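Putative dihydrodipicolinate synthase family protein (Coccidioides immitis, PDB 3QFE) is of unknown function but belongs to the dihydrodipicolinate synthase family, whose members fold as TIM barrels. Local coordinates at residues V19-S24 with E35-Y40; L29-Q34 with I70-K75; E97-A102 with N108-L113; L156-I161 with I184-A189. All blocks are in the same frame, centred on the assembly; numbering follows the deposited sequence.

Contact 1: V19-S24 with E35-Y40; sequences VTFFDS and ERYYAY
Tyr37 is the first residue of 35-40 to touch 19-24, and its ring carries most of the contact. A chi1 of -179° swings that ring out from helix 31-42 toward the loop, where Phe21 meets its root and Val19 its hydroxyl end. Phe21 arrives edge first, with CE2 lying 3.4 Å from Tyr37 CG and almost as near to CB. The two make an offset edge-to-face pair with centroids 5.2 Å apart and planes at 66°; the Phe21 edge is displaced toward the attachment point of the tyrosine ring. At the other end, the Val19 methyl CG2 sits 3.7 Å from Tyr37 OH and 3.8 Å from Tyr37 CE2. The hydroxyl itself is hydrogen-bonded to OD1 of Asn223, the same oxygen that takes the backbone N-H of Val19, so one amide ties helix and loop together from outside. This is the first beta-alpha unit of a TIM barrel: the chain leaves strand 13-17, runs through 19-24 and the short hairpin of 22-23 and 28-29, then enters helix 31-42, which packs against the loop it has just made. Tyr38, next along the helix, meets the loop through water. Its ring leans on Leu69, Ala73 and Ala76 of helix 63-77, while direct packing on the loop is loose, CE1 being 4.5 Å from Val19 O. A water lies 2.6 Å from Tyr38 OH and donates both to Val19 O, at 2.7 Å, and to Thr20 OG1, at 2.8 Å; Thr20 OG1 is also bonded to Ala56 O.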
loop_
_atom_site.group_PDB
_atom_site.type_symbol
_atom_site.label_atom_id
_atom_site.label_comp_id
_atom_site.label_asym_id
_atom_site.label_seq_id
_atom_site.Cartn_x
_atom_site.Cartn_y
_atom_site.Cartn_z
ATOM N N VAL A 19 1.853 7.833 -2.289
ATOM C CA VAL A 19 2.906 8.326 -3.180
ATOM C C VAL A 19 3.838 9.278 -2.415
ATOM O O VAL A 19 3.513 9.692 -1.300
ATOM C CB VAL A 19 2.326 9.007 -4.449
ATOM C CG1 VAL A 19 1.664 7.960 -5.344
ATOM C CG2 VAL A 19 1.348 10.113 -4.102
ATOM N N THR A 20 4.974 9.641 -3.028
ATOM C CA THR A 20 5.968 10.517 -2.407
ATOM C C THR A 20 6.173 11.829 -3.159
ATOM O O THR A 20 6.336 11.840 -4.385
ATOM C CB THR A 20 7.307 9.776 -2.291
ATOM O OG1 THR A 20 7.114 8.620 -1.483
ATOM C CG2 THR A 20 8.417 10.666 -1.664
ATOM N N PHE A 21 6.204 12.924 -2.401
ATOM C CA PHE A 21 6.402 14.276 -2.907
ATOM C C PHE A 21 7.894 14.644 -2.920
ATOM O O PHE A 21 8.585 14.420 -1.932
ATOM C CB PHE A 21 5.653 15.277 -1.994
ATOM C CG PHE A 21 4.149 15.277 -2.181
ATOM C CD1 PHE A 21 3.534 16.216 -3.010
ATOM C CD2 PHE A 21 3.353 14.334 -1.559
ATOM C CE1 PHE A 21 2.125 16.224 -3.191
ATOM C CE2 PHE A 21 1.964 14.326 -1.756
ATOM C CZ PHE A 21 1.350 15.289 -2.570
ATOM N N PHE A 22 8.371 15.236 -4.025
ATOM C CA PHE A 22 9.755 15.694 -4.137
ATOM C C PHE A 22 9.795 17.149 -4.554
ATOM O O PHE A 22 9.129 17.544 -5.537
ATOM C CB PHE A 22 10.552 14.896 -5.191
ATOM C CG PHE A 22 10.667 13.432 -4.896
ATOM C CD1 PHE A 22 11.488 12.975 -3.846
ATOM C CD2 PHE A 22 9.986 12.498 -5.672
ATOM C CE1 PHE A 22 11.612 11.632 -3.570
ATOM C CE2 PHE A 22 10.109 11.139 -5.405
ATOM C CZ PHE A 22 10.911 10.709 -4.338
ATOM N N ASP A 23 10.604 17.940 -3.851
ATOM C CA ASP A 23 10.929 19.270 -4.338
ATOM C C ASP A 23 11.853 19.092 -5.548
ATOM O O ASP A 23 12.989 18.641 -5.410
ATOM C CB ASP A 23 11.607 20.104 -3.245
ATOM C CG ASP A 23 11.989 21.492 -3.730
ATOM O OD1 ASP A 23 11.095 22.301 -4.033
ATOM O OD2 ASP A 23 13.188 21.792 -3.810
ATOM N N SER A 24 11.375 19.436 -6.734
ATOM C CA SER A 24 12.161 19.137 -7.933
ATOM C C SER A 24 13.435 19.977 -8.099
ATOM O O SER A 24 14.422 19.491 -8.640
ATOM C CB SER A 24 11.291 19.195 -9.190
ATOM O OG SER A 24 10.775 20.503 -9.377
ATOM N N GLU A 35 3.099 15.670 4.681
ATOM C CA GLU A 35 2.282 15.586 5.885
ATOM C C GLU A 35 0.795 15.934 5.605
ATOM O O GLU A 35 -0.097 15.217 6.073
ATOM C CB GLU A 35 2.835 16.475 6.997
ATOM C CG GLU A 35 2.321 16.075 8.370
ATOM C CD GLU A 35 2.600 17.115 9.439
ATOM O OE1 GLU A 35 3.451 17.978 9.191
ATOM O OE2 GLU A 35 1.977 17.085 10.530
ATOM N N ARG A 36 0.558 17.008 4.844
ATOM C CA ARG A 36 -0.788 17.400 4.430
ATOM C C ARG A 36 -1.487 16.266 3.728
ATOM O O ARG A 36 -2.665 16.002 3.980
ATOM C CB ARG A 36 -0.764 18.614 3.491
ATOM C CG ARG A 36 -0.317 19.879 4.154
ATOM C CD ARG A 36 -0.549 21.093 3.278
ATOM N NE ARG A 36 -0.239 22.313 4.023
ATOM C CZ ARG A 36 -0.226 23.528 3.489
ATOM N NH1 ARG A 36 0.062 24.583 4.248
ATOM N NH2 ARG A 36 -0.503 23.688 2.199
ATOM N N TYR A 37 -0.751 15.589 2.849
ATOM C CA TYR A 37 -1.299 14.556 1.982
ATOM C C TYR A 37 -1.645 13.284 2.751
ATOM O O TYR A 37 -2.749 12.777 2.636
ATOM C CB TYR A 37 -0.312 14.259 0.851
ATOM C CG TYR A 37 -0.785 13.205 -0.129
ATOM C CD1 TYR A 37 -1.814 13.477 -1.044
ATOM C CD2 TYR A 37 -0.219 11.942 -0.136
ATOM C CE1 TYR A 37 -2.251 12.518 -1.954
ATOM C CE2 TYR A 37 -0.649 10.968 -1.033
ATOM C CZ TYR A 37 -1.670 11.263 -1.944
ATOM O OH TYR A 37 -2.097 10.290 -2.838
ATOM N N TYR A 38 -0.704 12.788 3.554
ATOM C CA TYR A 38 -0.952 11.640 4.422
ATOM C C TYR A 38 -2.147 11.885 5.350
ATOM O O TYR A 38 -2.969 10.985 5.567
ATOM C CB TYR A 38 0.254 11.378 5.310
ATOM C CG TYR A 38 1.501 10.757 4.686
ATOM C CD1 TYR A 38 1.437 9.940 3.577
ATOM C CD2 TYR A 38 2.745 10.962 5.273
ATOM C CE1 TYR A 38 2.591 9.363 3.051
ATOM C CE2 TYR A 38 3.900 10.377 4.771
ATOM C CZ TYR A 38 3.813 9.585 3.660
ATOM O OH TYR A 38 4.949 9.023 3.162
ATOM N N ALA A 39 -2.219 13.092 5.929
ATOM C CA ALA A 39 -3.280 13.429 6.857
ATOM C C ALA A 39 -4.622 13.408 6.112
ATOM O O ALA A 39 -5.604 12.829 6.590
ATOM C CB ALA A 39 -3.022 14.760 7.496
ATOM N N TYR A 40 -4.653 13.994 4.922
ATOM C CA TYR A 40 -5.864 13.971 4.115
ATOM C C TYR A 40 -6.318 12.523 3.829
ATOM O O TYR A 40 -7.512 12.191 3.968
ATOM C CB TYR A 40 -5.647 14.706 2.803
ATOM C CG TYR A 40 -6.913 14.757 1.981
ATOM C CD1 TYR A 40 -7.897 15.713 2.246
ATOM C CD2 TYR A 40 -7.142 13.833 0.965
ATOM C CE1 TYR A 40 -9.054 15.753 1.512
ATOM C CE2 TYR A 40 -8.314 13.857 0.229
ATOM C CZ TYR A 40 -9.264 14.812 0.507
ATOM O OH TYR A 40 -10.427 14.847 -0.214
HETATM O O HOH W 1 5.286 8.797 0.595
#

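Contact 2: L29-Q34 with I70-K75; sequences LDLASQ and IATARK
Leu31 lays its CD2 methyl against the hydroxyl branch of Thr72, CD2 to OG1 being 3.7 Å, and the two side chains pass each other at a slant. The touch is van der Waals; the hydroxyl's polar partner is Gln68 O, one turn back on its own helix. With chi1 of Thr72 at -65°, its methyl CG2 is left facing the other helix, 4.0 Å from Leu31 O and 4.3 Å from Gln34 CB. Thr72 thus sits between the first turn's leucine and the base of Gln34, whose amide turns off to bond Phe21 N and Val19 O. The backbones are closest here as well, Leu31 CA to Thr72 CA being 7.0 Å. Asp30 fixes the start of helix 31-42 as its N-cap: OD1 accepts from Ser33 N at 3.0 Å in a nearly straight bond (173°), while OD2 accepts from Ser33 OG at 2.8 Å. Both donors approach from above the carboxylate plane, and together they fix its rotation. Small and partly open, the contact is plain packing between the first two successive helices that wrap the outside of a TIM barrel.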
loop_
_atom_site.group_PDB
_atom_site.type_symbol
_atom_site.label_atom_id
_atom_site.label_comp_id
_atom_site.label_asym_id
_atom_site.label_seq_id
_atom_site.Cartn_x
_atom_site.Cartn_y
_atom_site.Cartn_z
ATOM N N LEU A 29 12.881 15.422 -0.315
ATOM C CA LEU A 29 11.504 15.213 0.074
ATOM C C LEU A 29 10.828 16.558 0.343
ATOM O O LEU A 29 11.457 17.486 0.842
ATOM C CB LEU A 29 11.477 14.382 1.347
ATOM C CG LEU A 29 12.059 12.968 1.299
ATOM C CD1 LEU A 29 11.920 12.330 2.681
ATOM C CD2 LEU A 29 11.370 12.129 0.240
ATOM N N ASP A 30 9.553 16.674 0.009
ATOM C CA ASP A 30 8.769 17.834 0.456
ATOM C C ASP A 30 7.863 17.373 1.608
ATOM O O ASP A 30 6.716 16.960 1.379
ATOM C CB ASP A 30 7.944 18.391 -0.698
ATOM C CG ASP A 30 7.084 19.588 -0.293
ATOM O OD1 ASP A 30 6.939 19.918 0.908
ATOM O OD2 ASP A 30 6.524 20.208 -1.204
ATOM N N LEU A 31 8.394 17.426 2.826
ATOM C CA LEU A 31 7.719 16.889 4.016
ATOM C C LEU A 31 6.463 17.691 4.412
ATOM O O LEU A 31 5.463 17.115 4.843
ATOM C CB LEU A 31 8.705 16.733 5.191
ATOM C CG LEU A 31 9.875 15.737 4.923
ATOM C CD1 LEU A 31 10.955 15.696 6.011
ATOM C CD2 LEU A 31 9.395 14.315 4.583
ATOM N N ALA A 32 6.495 19.009 4.230
ATOM C CA ALA A 32 5.313 19.815 4.522
ATOM C C ALA A 32 4.136 19.359 3.644
ATOM O O ALA A 32 3.031 19.116 4.155
ATOM C CB ALA A 32 5.598 21.333 4.365
ATOM N N SER A 33 4.355 19.222 2.340
ATOM C CA SER A 33 3.286 18.705 1.504
ATOM C C SER A 33 2.927 17.262 1.857
ATOM O O SER A 33 1.750 16.912 1.942
ATOM C CB SER A 33 3.632 18.850 0.034
ATOM O OG SER A 33 3.957 20.208 -0.216
ATOM N N GLN A 34 3.947 16.433 2.076
ATOM C CA GLN A 34 3.755 15.038 2.422
ATOM C C GLN A 34 2.867 14.866 3.654
ATOM O O GLN A 34 2.018 13.972 3.690
ATOM C CB GLN A 34 5.115 14.364 2.691
ATOM C CG GLN A 34 5.032 12.858 2.681
ATOM C CD GLN A 34 4.847 12.306 1.285
ATOM O OE1 GLN A 34 5.723 12.431 0.428
ATOM N NE2 GLN A 34 3.713 11.715 1.042
ATOM N N ILE A 70 8.392 7.793 7.351
ATOM C CA ILE A 70 7.626 7.058 8.338
ATOM C C ILE A 70 7.245 7.992 9.471
ATOM O O ILE A 70 6.073 8.051 9.845
ATOM C CB ILE A 70 8.359 5.807 8.873
ATOM C CG1 ILE A 70 8.627 4.836 7.707
ATOM C CG2 ILE A 70 7.479 5.083 9.906
ATOM C CD1 ILE A 70 9.621 3.682 8.047
ATOM N N ALA A 71 8.219 8.747 9.984
ATOM C CA ALA A 71 7.987 9.694 11.082
ATOM C C ALA A 71 6.954 10.765 10.686
ATOM O O ALA A 71 6.100 11.168 11.480
ATOM C CB ALA A 71 9.332 10.366 11.499
ATOM N N THR A 72 7.033 11.208 9.439
ATOM C CA THR A 72 6.097 12.194 8.916
ATOM C C THR A 72 4.691 11.565 8.826
ATOM O O THR A 72 3.706 12.199 9.237
ATOM C CB THR A 72 6.604 12.777 7.566
ATOM O OG1 THR A 72 7.819 13.496 7.805
ATOM C CG2 THR A 72 5.579 13.713 6.920
ATOM N N ALA A 73 4.606 10.316 8.349
ATOM C CA ALA A 73 3.345 9.599 8.354
ATOM C C ALA A 73 2.754 9.563 9.755
ATOM O O ALA A 73 1.613 10.015 9.946
ATOM C CB ALA A 73 3.481 8.186 7.765
ATOM N N ARG A 74 3.524 9.097 10.747
ATOM C CA ARG A 74 3.003 8.999 12.126
ATOM C C ARG A 74 2.471 10.341 12.651
ATOM O O ARG A 74 1.419 10.393 13.273
ATOM C CB ARG A 74 4.056 8.414 13.077
ATOM C CG ARG A 74 3.667 8.400 14.574
ATOM C CD ARG A 74 2.394 7.576 14.776
ATOM N NE ARG A 74 2.568 6.173 14.373
ATOM C CZ ARG A 74 1.570 5.355 14.023
ATOM N NH1 ARG A 74 0.305 5.789 14.000
ATOM N NH2 ARG A 74 1.838 4.088 13.671
ATOM N N LYS A 75 3.204 11.423 12.400
ATOM C CA LYS A 75 2.782 12.756 12.820
ATOM C C LYS A 75 1.472 13.169 12.104
ATOM O O LYS A 75 0.589 13.769 12.711
ATOM C CB LYS A 75 3.903 13.768 12.567
ATOM C CG LYS A 75 3.579 15.194 12.964
ATOM C CD LYS A 75 4.777 16.160 12.729
ATOM C CE LYS A 75 4.318 17.648 12.782
ATOM N NZ LYS A 75 5.334 18.619 12.240
#

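Contact 3: E97-A102 with N108-L113; sequences EHINDA and NYVLVL
Val110 of strand 109-112 pushes its two methyls into the hollow between Ile99 and Ala102, side chains one turn apart on helix 92-105. The pairing belongs to a beta-alpha-beta unit of the TIM barrel: strand 83-86 leads into the helix, and the helix returns to strand 109-112 beside it. The axes of helix 97-102 and strand 109-112 approach to 9.2 Å at 156°, so the two run roughly antiparallel, as expected when a helix goes back over its own sheet. The valine branches divide the hollow unequally. CG2 lies on the isoleucine alone, 3.9 Å from both CG1 and CD1 of Ile99, whereas CG1 of Val110 bridges Ile99 CG1, at 4.1 Å, and Ala102 CB, at 4.2 Å. Ala102, with its single methyl, forms the shallow side of the hollow, and it also touches Ala85 of the neighbouring strand. Ile99 leaves the helix at an angle to the strand, but chi1 of -70° and an extended chi2 (174°) carry its tip toward the strand, crossing Val110 at about a right angle. Val134 of helix 124-137 packs on the same isoleucine, while Phe130 and Phe131 of that helix press on Val112. Further along the strand the fit is looser: the tip of Ile99 just reaches the next valine on this side of the strand, CD1 lying 4.5 Å from Val112 CG2.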
loop_
_atom_site.group_PDB
_atom_site.type_symbol
_atom_site.label_atom_id
_atom_site.label_comp_id
_atom_site.label_asym_id
_atom_site.label_seq_id
_atom_site.Cartn_x
_atom_site.Cartn_y
_atom_site.Cartn_z
ATOM N N GLU A 97 18.091 -3.169 9.370
ATOM C CA GLU A 97 18.320 -1.746 9.579
ATOM C C GLU A 97 17.045 -0.925 9.255
ATOM O O GLU A 97 16.612 -0.098 10.080
ATOM C CB GLU A 97 19.534 -1.288 8.760
ATOM C CG GLU A 97 19.788 0.208 8.780
ATOM C CD GLU A 97 21.095 0.575 8.076
ATOM O OE1 GLU A 97 21.080 0.864 6.838
ATOM O OE2 GLU A 97 22.128 0.550 8.768
ATOM N N HIS A 98 16.430 -1.176 8.088
ATOM C CA HIS A 98 15.151 -0.540 7.759
ATOM C C HIS A 98 14.082 -0.821 8.794
ATOM O O HIS A 98 13.371 0.100 9.215
ATOM C CB HIS A 98 14.617 -1.008 6.414
ATOM C CG HIS A 98 15.431 -0.555 5.250
ATOM N ND1 HIS A 98 15.352 -1.157 4.015
ATOM C CD2 HIS A 98 16.335 0.447 5.128
ATOM C CE1 HIS A 98 16.169 -0.540 3.177
ATOM N NE2 HIS A 98 16.795 0.419 3.836
ATOM N N ILE A 99 13.957 -2.086 9.206
ATOM C CA ILE A 99 12.969 -2.410 10.220
ATOM C C ILE A 99 13.188 -1.625 11.524
ATOM O O ILE A 99 12.258 -0.997 12.024
ATOM C CB ILE A 99 12.892 -3.933 10.499
ATOM C CG1 ILE A 99 12.271 -4.671 9.289
ATOM C CG2 ILE A 99 12.090 -4.180 11.766
ATOM C CD1 ILE A 99 12.299 -6.232 9.415
ATOM N N ASN A 100 14.416 -1.640 12.046
ATOM C CA ASN A 100 14.719 -0.907 13.255
ATOM C C ASN A 100 14.485 0.596 13.102
ATOM O O ASN A 100 13.975 1.237 14.016
ATOM C CB ASN A 100 16.133 -1.251 13.748
ATOM C CG ASN A 100 16.177 -2.612 14.431
ATOM O OD1 ASN A 100 15.416 -2.873 15.368
ATOM N ND2 ASN A 100 17.030 -3.492 13.947
ATOM N N ASP A 101 14.840 1.142 11.938
ATOM C CA ASP A 101 14.539 2.543 11.641
ATOM C C ASP A 101 13.036 2.776 11.695
ATOM O O ASP A 101 12.599 3.769 12.286
ATOM C CB ASP A 101 15.064 2.955 10.262
ATOM C CG ASP A 101 16.584 3.077 10.231
ATOM O OD1 ASP A 101 17.230 3.023 11.303
ATOM O OD2 ASP A 101 17.132 3.230 9.126
ATOM N N ALA A 102 12.265 1.859 11.098
ATOM C CA ALA A 102 10.800 1.965 11.039
ATOM C C ALA A 102 10.187 1.943 12.427
ATOM O O ALA A 102 9.263 2.697 12.726
ATOM C CB ALA A 102 10.182 0.842 10.156
ATOM N N ASN A 108 3.722 0.498 12.836
ATOM C CA ASN A 108 3.111 -0.593 13.631
ATOM C C ASN A 108 3.485 -1.964 13.070
ATOM O O ASN A 108 3.572 -2.962 13.814
ATOM C CB ASN A 108 1.577 -0.503 13.674
ATOM C CG ASN A 108 1.071 0.857 14.107
ATOM O OD1 ASN A 108 0.568 1.635 13.292
ATOM N ND2 ASN A 108 1.196 1.155 15.378
ATOM N N TYR A 109 3.690 -2.004 11.751
ATOM C CA TYR A 109 3.997 -3.231 11.049
ATOM C C TYR A 109 5.055 -2.970 9.984
ATOM O O TYR A 109 5.186 -1.840 9.465
ATOM C CB TYR A 109 2.742 -3.765 10.350
ATOM C CG TYR A 109 1.445 -3.674 11.135
ATOM C CD1 TYR A 109 1.166 -4.545 12.189
ATOM C CD2 TYR A 109 0.493 -2.751 10.798
ATOM C CE1 TYR A 109 -0.025 -4.475 12.883
ATOM C CE2 TYR A 109 -0.712 -2.667 11.487
ATOM C CZ TYR A 109 -0.968 -3.526 12.515
ATOM O OH TYR A 109 -2.169 -3.406 13.177
ATOM N N VAL A 110 5.774 -4.019 9.605
ATOM C CA VAL A 110 6.693 -3.896 8.493
ATOM C C VAL A 110 6.301 -4.854 7.400
ATOM O O VAL A 110 5.898 -5.985 7.665
ATOM C CB VAL A 110 8.189 -4.069 8.889
ATOM C CG1 VAL A 110 8.578 -2.974 9.802
ATOM C CG2 VAL A 110 8.450 -5.414 9.554
ATOM N N LEU A 111 6.423 -4.371 6.168
ATOM C CA LEU A 111 6.057 -5.119 4.987
ATOM C C LEU A 111 7.319 -5.549 4.229
ATOM O O LEU A 111 8.089 -4.711 3.760
ATOM C CB LEU A 111 5.155 -4.231 4.149
ATOM C CG LEU A 111 4.580 -4.704 2.828
ATOM C CD1 LEU A 111 3.590 -5.844 2.986
ATOM C CD2 LEU A 111 3.911 -3.467 2.190
ATOM N N VAL A 112 7.546 -6.854 4.143
ATOM C CA VAL A 112 8.853 -7.398 3.770
ATOM C C VAL A 112 8.839 -8.202 2.458
ATOM O O VAL A 112 8.253 -9.274 2.393
ATOM C CB VAL A 112 9.437 -8.305 4.933
ATOM C CG1 VAL A 112 10.866 -8.818 4.620
ATOM C CG2 VAL A 112 9.439 -7.573 6.273
ATOM N N LEU A 113 9.508 -7.680 1.427
ATOM C CA LEU A 113 9.799 -8.434 0.191
ATOM C C LEU A 113 10.722 -9.602 0.456
ATOM O O LEU A 113 11.566 -9.524 1.342
ATOM C CB LEU A 113 10.470 -7.537 -0.869
ATOM C CG LEU A 113 9.545 -6.494 -1.511
ATOM C CD1 LEU A 113 10.323 -5.252 -1.967
ATOM C CD2 LEU A 113 8.712 -7.103 -2.658
#

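Contact 4: L156-I161 with I184-A189; sequences LDSDMI and ITRLAA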
loop_
_atom_site.group_PDB
_atom_site.type_symbol
_atom_site.label_atom_id
_atom_site.label_comp_id
_atom_site.label_asym_id
_atom_site.label_seq_id
_atom_site.Cartn_x
_atom_site.Cartn_y
_atom_site.Cartn_z
ATOM N N LEU A 156 5.891 -16.419 -4.329
ATOM C CA LEU A 156 5.621 -17.351 -3.229
ATOM C C LEU A 156 4.216 -17.953 -3.302
ATOM O O LEU A 156 3.220 -17.237 -3.221
ATOM C CB LEU A 156 5.830 -16.663 -1.872
ATOM C CG LEU A 156 7.002 -15.681 -1.679
ATOM C CD1 LEU A 156 6.902 -14.997 -0.330
ATOM C CD2 LEU A 156 8.372 -16.328 -1.846
ATOM N N ASP A 157 4.139 -19.270 -3.449
ATOM C CA ASP A 157 2.844 -19.950 -3.489
ATOM C C ASP A 157 2.317 -20.181 -2.073
ATOM O O ASP A 157 3.003 -19.865 -1.096
ATOM C CB ASP A 157 2.931 -21.268 -4.280
ATOM C CG ASP A 157 3.961 -22.241 -3.709
ATOM O OD1 ASP A 157 4.361 -22.092 -2.532
ATOM O OD2 ASP A 157 4.378 -23.166 -4.444
ATOM N N SER A 158 1.116 -20.744 -1.973
ATOM C CA SER A 158 0.454 -20.979 -0.686
ATOM C C SER A 158 1.230 -21.836 0.308
ATOM O O SER A 158 1.075 -21.654 1.524
ATOM C CB SER A 158 -0.913 -21.605 -0.906
ATOM O OG SER A 158 -1.859 -20.595 -1.158
ATOM N N ASP A 159 2.028 -22.773 -0.217
ATOM C CA ASP A 159 2.813 -23.724 0.583
ATOM C C ASP A 159 3.880 -23.022 1.421
ATOM O O ASP A 159 3.941 -23.216 2.637
ATOM C CB ASP A 159 3.473 -24.799 -0.317
ATOM C CG ASP A 159 2.505 -25.897 -0.753
ATOM O OD1 ASP A 159 1.300 -25.798 -0.438
ATOM O OD2 ASP A 159 2.954 -26.868 -1.418
ATOM N N MET A 160 4.710 -22.214 0.758
ATOM C CA MET A 160 5.759 -21.425 1.420
ATOM C C MET A 160 5.193 -20.419 2.436
ATOM O O MET A 160 5.714 -20.301 3.542
ATOM C CB MET A 160 6.679 -20.729 0.395
ATOM N N ILE A 161 4.114 -19.728 2.068
ATOM C CA ILE A 161 3.506 -18.728 2.951
ATOM C C ILE A 161 3.016 -19.377 4.246
ATOM O O ILE A 161 3.281 -18.864 5.334
ATOM C CB ILE A 161 2.353 -17.946 2.262
ATOM C CG1 ILE A 161 2.900 -17.108 1.108
ATOM C CG2 ILE A 161 1.651 -17.028 3.256
ATOM C CD1 ILE A 161 1.872 -16.702 0.098
ATOM N N ILE A 184 -6.430 -16.919 -2.165
ATOM C CA ILE A 184 -7.030 -16.412 -0.938
ATOM C C ILE A 184 -7.678 -17.527 -0.134
ATOM O O ILE A 184 -7.412 -17.669 1.068
ATOM C CB ILE A 184 -8.029 -15.298 -1.219
ATOM C CG1 ILE A 184 -7.266 -14.008 -1.544
ATOM C CG2 ILE A 184 -8.940 -15.084 -0.009
ATOM C CD1 ILE A 184 -8.122 -12.855 -2.009
ATOM N N THR A 185 -8.490 -18.332 -0.821
ATOM C CA THR A 185 -9.246 -19.403 -0.190
ATOM C C THR A 185 -8.315 -20.402 0.501
ATOM O O THR A 185 -8.508 -20.718 1.675
ATOM C CB THR A 185 -10.190 -20.131 -1.206
ATOM O OG1 THR A 185 -10.907 -19.169 -1.994
ATOM C CG2 THR A 185 -11.192 -21.018 -0.478
ATOM N N ARG A 186 -7.302 -20.875 -0.225
ATOM C CA ARG A 186 -6.287 -21.794 0.309
ATOM C C ARG A 186 -5.662 -21.278 1.610
ATOM O O ARG A 186 -5.535 -22.028 2.583
ATOM C CB ARG A 186 -5.195 -22.033 -0.742
ATOM C CG ARG A 186 -4.445 -23.367 -0.648
ATOM C CD ARG A 186 -3.722 -23.698 -1.977
ATOM N NE ARG A 186 -4.584 -23.470 -3.153
ATOM C CZ ARG A 186 -4.473 -22.450 -4.015
ATOM N NH1 ARG A 186 -5.326 -22.350 -5.030
ATOM N NH2 ARG A 186 -3.516 -21.534 -3.879
ATOM N N LEU A 187 -5.280 -20.001 1.615
ATOM C CA LEU A 187 -4.702 -19.356 2.796
ATOM C C LEU A 187 -5.671 -19.301 3.975
ATOM O O LEU A 187 -5.312 -19.701 5.089
ATOM C CB LEU A 187 -4.185 -17.964 2.444
ATOM C CG LEU A 187 -2.988 -18.001 1.499
ATOM C CD1 LEU A 187 -2.799 -16.669 0.809
ATOM C CD2 LEU A 187 -1.728 -18.434 2.234
ATOM N N ALA A 188 -6.896 -18.826 3.725
ATOM C CA ALA A 188 -7.994 -18.894 4.716
ATOM C C ALA A 188 -8.159 -20.284 5.368
ATOM O O ALA A 188 -8.380 -20.394 6.582
ATOM C CB ALA A 188 -9.310 -18.462 4.085
ATOM N N ALA A 189 -8.037 -21.340 4.568
ATOM C CA ALA A 189 -8.309 -22.696 5.050
ATOM C C ALA A 189 -7.234 -23.217 6.009
ATOM O O ALA A 189 -7.463 -24.179 6.760
ATOM C CB ALA A 189 -8.479 -23.649 3.876
#
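Ser158, Leu187 and Arg186 bury the most surface here, and the serine sits at the junction of the other two. Its small side chain enters the angle between them, the backbones coming to 6.4 Å at Ser158 CA and Leu187 CA. Arg186 folds over it: the chain turns at chi3 (-45°), which brings CD to 3.7 Å from Ser158 CB and sets the edge of the guanidinium against the serine. NH2 then donates to Ser158 OG in a weak bond, 3.3 Å long and bent to 149°, with the oxygen near the guanidinium plane. On the inner side Leu187 packs by CG against the same oxygen, at 3.9 Å, and by CD2 against Ile161 CG2, at 3.8 Å. The leucine and isoleucine cross at about a right angle, and both rest on Leu176 of strand 171-176 beneath. The polar pair lies on the outer, more exposed side and the leucine-isoleucine pair on the buried side, against the sheet. Just before Ser158, Asp157 is the N-cap of helix 158-167, its OD1 weakly accepting from Met160 N. Helices 158-167 and 181-190 lie on the barrel's outside, before and after strand 171-176, the side-by-side helix packing of a TIM barrel.

Overall arrangement
Along the chain, contacts 1 and 2 interleave, then contact 3 and contact 4 follow in series, all within the one TIM barrel. Contacts 1 and 2 share helix 31-42, their centres about 7 Å apart, and touch where Tyr38 CD2 packs 3.4 Å from Ala73 CA. Contact 3 lies about 17 Å from contact 2, centre to centre, but they touch: Arg74 NH2 meets Asn108 OD1 at 2.8 Å, and Ile70 packs on Ala102. Contact 4 lies across the chain's centre from contacts 1 and 2, about 35 Å from each between centres. Contacts 1 to 3 thus join neighbour to neighbour along the barrel wall, whereas contacts 3 and 4, with centres about 23 Å apart, do not touch.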